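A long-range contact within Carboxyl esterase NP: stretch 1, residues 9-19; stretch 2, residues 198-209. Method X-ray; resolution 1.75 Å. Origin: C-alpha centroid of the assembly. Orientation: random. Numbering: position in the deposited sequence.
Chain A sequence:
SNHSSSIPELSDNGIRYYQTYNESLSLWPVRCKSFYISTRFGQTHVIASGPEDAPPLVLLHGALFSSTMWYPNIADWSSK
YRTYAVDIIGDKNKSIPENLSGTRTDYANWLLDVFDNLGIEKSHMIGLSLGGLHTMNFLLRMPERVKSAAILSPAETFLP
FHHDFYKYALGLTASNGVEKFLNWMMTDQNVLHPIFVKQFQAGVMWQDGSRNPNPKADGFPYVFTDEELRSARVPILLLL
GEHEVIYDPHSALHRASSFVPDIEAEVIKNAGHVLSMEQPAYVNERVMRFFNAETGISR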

# COMPACT_ATOMS: atom_id res chain seq x y z
N GLU A 9 8.94 -22.04 -11.14
CA GLU A 9 9.71 -22.58 -10.01
C GLU A 9 9.40 -21.89 -8.67
O GLU A 9 10.18 -21.06 -8.18
N LEU A 10 8.25 -22.24 -8.10
CA LEU A 10 7.86 -21.84 -6.76
C LEU A 10 8.20 -22.93 -5.76
O LEU A 10 7.94 -24.10 -6.01
N SER A 11 8.75 -22.55 -4.61
CA SER A 11 8.99 -23.50 -3.52
C SER A 11 7.66 -23.98 -2.94
O SER A 11 6.61 -23.42 -3.24
N ASP A 12 7.71 -25.03 -2.11
CA ASP A 12 6.52 -25.47 -1.36
C ASP A 12 5.90 -24.32 -0.53
O ASP A 12 4.67 -24.19 -0.45
N ASN A 13 6.74 -23.49 0.08
CA ASN A 13 6.25 -22.32 0.84
C ASN A 13 5.62 -21.27 -0.06
O ASN A 13 4.69 -20.57 0.36
N GLY A 14 6.14 -21.14 -1.27
CA GLY A 14 5.58 -20.25 -2.28
C GLY A 14 4.20 -20.69 -2.74
O GLY A 14 3.29 -19.88 -2.83
N ILE A 15 4.06 -21.99 -3.02
CA ILE A 15 2.77 -22.57 -3.39
C ILE A 15 1.74 -22.34 -2.29
O ILE A 15 0.60 -21.96 -2.57
N ARG A 16 2.15 -22.55 -1.04
CA ARG A 16 1.27 -22.35 0.09
C ARG A 16 0.82 -20.89 0.17
O ARG A 16 -0.36 -20.62 0.40
N TYR A 17 1.76 -19.96 -0.04
CA TYR A 17 1.42 -18.54 -0.02
C TYR A 17 0.40 -18.21 -1.10
O TYR A 17 -0.62 -17.58 -0.81
N TYR A 18 0.67 -18.65 -2.33
CA TYR A 18 -0.28 -18.47 -3.43
C TYR A 18 -1.68 -19.00 -3.13
O TYR A 18 -2.67 -18.36 -3.47
N GLN A 19 -1.76 -20.19 -2.52
CA GLN A 19 -3.05 -20.74 -2.12
C GLN A 19 -3.78 -19.84 -1.11
O GLN A 19 -4.98 -19.59 -1.25
N LYS A 198 -4.02 -15.71 7.97
CA LYS A 198 -3.39 -16.93 7.46
C LYS A 198 -2.48 -16.65 6.27
O LYS A 198 -1.39 -17.22 6.18
N GLN A 199 -2.94 -15.77 5.37
CA GLN A 199 -2.14 -15.35 4.22
C GLN A 199 -0.90 -14.56 4.64
O GLN A 199 0.19 -14.76 4.11
N PHE A 200 -1.09 -13.65 5.59
CA PHE A 200 0.01 -12.82 6.07
C PHE A 200 1.09 -13.73 6.69
O PHE A 200 2.28 -13.57 6.40
N GLN A 201 0.65 -14.69 7.50
CA GLN A 201 1.55 -15.67 8.10
C GLN A 201 2.30 -16.47 7.03
O GLN A 201 3.53 -16.67 7.14
N ALA A 202 1.58 -16.92 5.99
CA ALA A 202 2.19 -17.75 4.95
C ALA A 202 3.21 -16.93 4.17
O ALA A 202 4.26 -17.45 3.77
N GLY A 203 2.93 -15.64 4.01
CA GLY A 203 3.87 -14.72 3.40
C GLY A 203 5.17 -14.65 4.17
O GLY A 203 6.24 -14.76 3.59
N VAL A 204 5.06 -14.51 5.50
CA VAL A 204 6.23 -14.43 6.37
C VAL A 204 7.04 -15.73 6.33
O VAL A 204 8.27 -15.69 6.34
N MET A 205 6.35 -16.86 6.25
CA MET A 205 7.02 -18.17 6.17
C MET A 205 7.68 -18.41 4.81
O MET A 205 8.60 -19.24 4.70
N TRP A 206 7.24 -17.69 3.77
CA TRP A 206 7.82 -17.81 2.44
C TRP A 206 9.04 -16.93 2.31
O TRP A 206 8.94 -15.73 2.04
N GLN A 207 10.21 -17.54 2.51
CA GLN A 207 11.47 -16.80 2.63
C GLN A 207 12.51 -17.15 1.57
O GLN A 207 13.55 -16.50 1.47
N ASP A 208 12.23 -18.18 0.77
CA ASP A 208 13.18 -18.66 -0.23
C ASP A 208 12.84 -18.22 -1.66
O ASP A 208 13.35 -18.79 -2.63
N GLY A 209 12.00 -17.20 -1.77
CA GLY A 209 11.63 -16.64 -3.07
C GLY A 209 12.53 -15.48 -3.44
O GLY A 209 13.72 -15.47 -3.10

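Helices 12-19 and 198-205 run nearly antiparallel, at 161°, with axes 8.6 Å apart at closest approach. Lys198 does not reach stretch 1. Gln199 is extended, with chi1 and chi2 both t. Its CA-to-CB bond points sideways, but its end comes nearer, and NE2 donates a hydrogen bond to Tyr17 OH at 3.2 Å. Phe200 points away, and the end of Gln201 leads away.

Ala202 points toward the other helix. Its small CB lies 4.3 Å from Tyr17 CD1 and 4.3 Å from Arg16 CG. The CA atoms of Ala202 and Tyr17 are 5.1 Å apart, so the backbones come close here. Gly203 has no side chain, and its N sits 3.3 Å from Tyr17 CD1. An ideal CB on Gly203 would be a tight 3.3 Å from Tyr17 CE1. Water 2 bridges the helices: it donates to Ala202 O and Asn13 O and accepts from Arg16 NE. Val204 points away.

Met205 (chi1 m) starts toward stretch 1, but its end leads away. Its CB is 3.5 Å from Arg16 NH2, and its SD lies over one face of the guanidinium.

Trp206, chi1 t, makes the broadest apolar contact of stretch 2. Gly14 CA sits over its five-membered ring, 3.4 Å from the centroid, in a CH-pi contact. Leu10 CD2 approaches Trp206 CZ2 at 3.4 Å. Tyr17 (chi1 t) lies near parallel to the Trp206 six-membered ring but slid apart; the centroids are 5.6 Å apart. Water 1 accepts from both Trp206 NE1 and Ser11 N.

Gln207 offers its backbone: water 3 accepts from Gln207 N and Asn13 ND2. Asp208 (chi1 p) points toward stretch 1, although it is poorly ordered. Its OD1 accepts from Ser11 OG at 2.7 Å. That same OG caps the helix, accepting from Gly14 N. Water 4 links Asp208 OD2 to Asn13 N.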

# COMPACT_ATOMS: atom_id res chain seq x y z
CB GLU A 9 11.22 -22.61 -10.28
CG GLU A 9 11.99 -23.59 -9.40
CD GLU A 9 11.41 -25.00 -9.43
OE1 GLU A 9 10.38 -25.25 -8.75
OE2 GLU A 9 11.99 -25.88 -10.11
CB LEU A 10 6.36 -21.55 -6.71
CG LEU A 10 5.86 -20.13 -6.99
CD1 LEU A 10 4.36 -20.11 -7.26
CD2 LEU A 10 6.20 -19.20 -5.84
CB SER A 11 9.88 -22.88 -2.44
OG SER A 11 9.19 -21.87 -1.71
CB ASP A 12 6.85 -26.67 -0.47
CG ASP A 12 7.29 -27.90 -1.26
OD1 ASP A 12 7.28 -27.88 -2.51
OD2 ASP A 12 7.64 -28.91 -0.62
CB ASN A 13 7.38 -21.72 1.68
CG ASN A 13 7.73 -22.58 2.88
OD1 ASN A 13 7.12 -23.63 3.11
ND2 ASN A 13 8.71 -22.15 3.66
CB ILE A 15 2.89 -24.09 -3.70
CG1 ILE A 15 3.68 -24.30 -4.99
CG2 ILE A 15 1.53 -24.78 -3.75
CD1 ILE A 15 2.97 -23.84 -6.25
CB ARG A 16 1.95 -22.77 1.39
CG ARG A 16 1.18 -22.38 2.64
CD ARG A 16 1.82 -22.94 3.89
NE ARG A 16 3.16 -22.38 4.10
CZ ARG A 16 4.08 -22.92 4.88
NH1 ARG A 16 3.82 -24.05 5.54
NH2 ARG A 16 5.27 -22.34 5.01
CB TYR A 17 2.65 -17.63 -0.16
CG TYR A 17 2.22 -16.18 -0.23
CD1 TYR A 17 1.70 -15.54 0.90
CD2 TYR A 17 2.23 -15.49 -1.44
CE1 TYR A 17 1.27 -14.22 0.84
CE2 TYR A 17 1.81 -14.17 -1.51
CZ TYR A 17 1.32 -13.54 -0.38
OH TYR A 17 0.89 -12.24 -0.46
CB TYR A 18 0.26 -19.09 -4.72
CG TYR A 18 1.12 -18.16 -5.54
CD1 TYR A 18 2.26 -17.57 -4.99
CD2 TYR A 18 0.81 -17.88 -6.87
CE1 TYR A 18 3.06 -16.71 -5.74
CE2 TYR A 18 1.59 -17.03 -7.62
CZ TYR A 18 2.72 -16.45 -7.05
OH TYR A 18 3.50 -15.61 -7.80
CB GLN A 19 -2.88 -22.17 -1.56
CG GLN A 19 -4.18 -22.85 -1.18
CD GLN A 19 -5.17 -22.95 -2.33
OE1 GLN A 19 -4.78 -23.03 -3.50
NE2 GLN A 19 -6.46 -22.94 -2.01
CB LYS A 198 -4.44 -17.99 7.08
CG LYS A 198 -4.91 -18.86 8.24
CD LYS A 198 -5.81 -19.98 7.73
CE LYS A 198 -6.18 -20.96 8.83
NZ LYS A 198 -6.72 -22.24 8.28
CB GLN A 199 -2.98 -14.55 3.22
CG GLN A 199 -2.20 -14.08 2.00
CD GLN A 199 -2.88 -12.95 1.24
OE1 GLN A 199 -4.03 -12.60 1.50
NE2 GLN A 199 -2.17 -12.38 0.28
CB PHE A 200 -0.50 -11.77 7.06
CG PHE A 200 0.59 -10.98 7.72
CD1 PHE A 200 1.39 -10.10 6.99
CD2 PHE A 200 0.81 -11.09 9.10
CE1 PHE A 200 2.39 -9.37 7.60
CE2 PHE A 200 1.81 -10.36 9.72
CZ PHE A 200 2.60 -9.49 8.97
CB GLN A 201 0.77 -16.62 9.01
CG GLN A 201 0.07 -15.93 10.18
CD GLN A 201 -0.58 -16.90 11.16
OE1 GLN A 201 -1.64 -17.48 10.87
NE2 GLN A 201 0.02 -17.06 12.33
CB ALA A 202 1.13 -18.36 4.03
CB VAL A 204 5.82 -14.06 7.82
CG1 VAL A 204 7.00 -14.17 8.76
CG2 VAL A 204 5.25 -12.64 7.85
CB MET A 205 6.04 -19.30 6.53
CG MET A 205 5.57 -19.27 7.98
SD MET A 205 4.17 -20.37 8.33
CE MET A 205 4.19 -20.41 10.12
CB TRP A 206 6.78 -17.50 1.36
CG TRP A 206 7.28 -17.64 -0.06
CD1 TRP A 206 8.26 -18.51 -0.55
CD2 TRP A 206 6.82 -16.90 -1.24
NE1 TRP A 206 8.43 -18.35 -1.90
CE2 TRP A 206 7.59 -17.41 -2.38
CE3 TRP A 206 5.86 -15.92 -1.47
CZ2 TRP A 206 7.42 -16.93 -3.67
CZ3 TRP A 206 5.69 -15.43 -2.77
CH2 TRP A 206 6.45 -15.93 -3.85
CB GLN A 207 12.06 -17.00 4.03
CG GLN A 207 11.17 -16.49 5.15
CD GLN A 207 11.70 -16.83 6.53
OE1 GLN A 207 11.07 -17.59 7.27
NE2 GLN A 207 12.85 -16.27 6.88
CB ASP A 208 13.35 -20.19 -0.14
CG ASP A 208 12.02 -20.95 -0.19
OD1 ASP A 208 10.96 -20.33 -0.44
OD2 ASP A 208 12.04 -22.18 0.01
O HOH W 1 9.72 -19.54 -4.42
O HOH W 2 4.45 -20.18 3.11
O HOH W 3 10.57 -20.30 2.62
O HOH W 4 9.53 -24.17 0.68